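Local coordinates for outer membrane protein (Tpn50) (Borrelia burgdorferi, PDB 3OON), which probably binds peptidoglycan through its OmpA-like C-terminal domain, the part present here, as related outer membrane proteins do, at residues A[86-89]-A[90-93]. Sequence-based numbering, arbitrary orientation. Where two conformers were deposited one is given.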
loop_
_atom_site.group_PDB
_atom_site.type_symbol
_atom_site.label_atom_id
_atom_site.label_comp_id
_atom_site.label_asym_id
_atom_site.label_seq_id
_atom_site.Cartn_x
_atom_site.Cartn_y
_atom_site.Cartn_z
ATOM N N VAL A 86 8.491 -9.823 13.220
ATOM C CA VAL A 86 7.314 -8.951 13.076
ATOM C C VAL A 86 5.989 -9.690 13.333
ATOM O O VAL A 86 4.993 -9.079 13.733
ATOM C CB VAL A 86 7.302 -8.113 11.749
ATOM C CG1 VAL A 86 8.638 -7.423 11.547
ATOM C CG2 VAL A 86 6.968 -8.956 10.553
ATOM N N LYS A 87 5.998 -11.006 13.131
ATOM C CA LYS A 87 4.875 -11.865 13.500
ATOM C C LYS A 87 5.413 -13.163 14.123
ATOM O O LYS A 87 6.535 -13.585 13.827
ATOM C CB LYS A 87 3.986 -12.176 12.277
ATOM C CG LYS A 87 3.155 -10.998 11.753
ATOM C CD LYS A 87 2.010 -10.627 12.691
ATOM C CE LYS A 87 1.652 -9.154 12.588
ATOM N NZ LYS A 87 0.748 -8.746 13.703
ATOM N N ASP A 88 4.621 -13.771 15.003
ATOM C CA ASP A 88 4.918 -15.111 15.510
ATOM C C ASP A 88 4.218 -16.148 14.641
ATOM O O ASP A 88 3.239 -15.831 13.958
ATOM C CB ASP A 88 4.459 -15.256 16.965
ATOM C CG ASP A 88 5.263 -14.393 17.935
ATOM O OD1 ASP A 88 6.478 -14.165 17.715
ATOM O OD2 ASP A 88 4.673 -13.951 18.943
ATOM N N LYS A 89 4.684 -17.397 14.684
ATOM C CA LYS A 89 4.072 -18.453 13.862
ATOM C C LYS A 89 2.588 -18.657 14.205
ATOM O O LYS A 89 1.792 -19.065 13.352
ATOM C CB LYS A 89 4.875 -19.769 13.922
ATOM C CG LYS A 89 4.504 -20.692 15.067
ATOM C CD LYS A 89 4.966 -22.139 14.862
ATOM C CE LYS A 89 4.296 -23.039 15.895
ATOM N NZ LYS A 89 4.863 -24.430 15.987
ATOM N N ASP A 90 2.248 -18.342 15.456
ATOM C CA ASP A 90 0.884 -18.352 15.980
ATOM C C ASP A 90 -0.084 -17.481 15.216
ATOM O O ASP A 90 -1.291 -17.712 15.265
ATOM C CB ASP A 90 0.876 -17.805 17.402
ATOM C CG ASP A 90 1.457 -18.754 18.389
ATOM O OD1 ASP A 90 1.773 -19.899 18.001
ATOM O OD2 ASP A 90 1.585 -18.352 19.559
ATOM N N GLN A 91 0.451 -16.452 14.567
ATOM C CA GLN A 91 -0.348 -15.378 13.986
ATOM C C GLN A 91 -0.478 -15.499 12.485
ATOM O O GLN A 91 -1.109 -14.639 11.882
ATOM C CB GLN A 91 0.276 -14.014 14.285
ATOM C CG GLN A 91 0.406 -13.687 15.766
ATOM C CD GLN A 91 1.172 -12.401 15.978
ATOM O OE1 GLN A 91 2.396 -12.368 15.859
ATOM N NE2 GLN A 91 0.453 -11.327 16.280
ATOM N N ILE A 92 0.123 -16.529 11.882
ATOM C CA ILE A 92 0.156 -16.629 10.405
ATOM C C ILE A 92 -0.574 -17.843 9.813
ATOM O O ILE A 92 -0.247 -18.992 10.120
ATOM C CB ILE A 92 1.603 -16.604 9.842
ATOM C CG1 ILE A 92 2.399 -15.445 10.444
ATOM C CG2 ILE A 92 1.577 -16.509 8.292
ATOM C CD1 ILE A 92 3.870 -15.433 10.036
ATOM N N LEU A 93 -1.563 -17.574 8.964
ATOM C CA LEU A 93 -2.200 -18.611 8.168
ATOM C C LEU A 93 -1.517 -18.620 6.804
ATOM O O LEU A 93 -1.201 -17.557 6.258
ATOM C CB LEU A 93 -3.699 -18.336 8.000
ATOM C CG LEU A 93 -4.648 -18.478 9.190
ATOM C CD1 LEU A 93 -5.969 -17.767 8.949
ATOM C CD2 LEU A 93 -4.894 -19.937 9.504
#
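Q91 N bonds back to D88 O at 2.9 Å, and the central residues K89 and D90 both have backbone angles near -60°/-30°, which identifies D88-Q91 as a 3-10 (type III) turn. A second turn, close to type I, overlaps it, closed by a weak bond from I92 N to K89 O (3.4 Å). Together they form a short 3-10 segment in the OmpA-like domain, leading from helix 63-83 into strand 92-96. This strand lies parallel to strand 51-55, so the turn belongs to a beta-alpha-beta unit.

The Q91 side chain reinforces the first turn from the other direction. Its OE1 accepts a hydrogen bond from D88 N at 2.8 Å; the N-H...O angle of 176° makes the bond nearly straight, and the donor sits in the amide plane on a lone pair. With CD anti to CA (chi2 173°), the extended chain carries the amide back to D88 N. The peptides on either side of D88 are thus both engaged by Q91, one through N-H and the other through C=O.

K87 crosses the Q91 side chain at about a right angle, its CD lying 3.6 Å from Q91 OE1. A bend at chi2 (-71°) brings CD of K87 across the Q91 amide, while NZ donates to the carbonyls of F46 and N49 and more weakly to that of K47. Q91 NE2 also makes a weak bond to K47 O, so the same carbonyl draws both side-chain nitrogens. Buried I92 packs onto I51 and I53 of strand 51-55 and onto I82 of helix 63-83. Its CG1 approaches D88 O at 3.6 Å, while CD1 touches K87 CB at 4.0 Å.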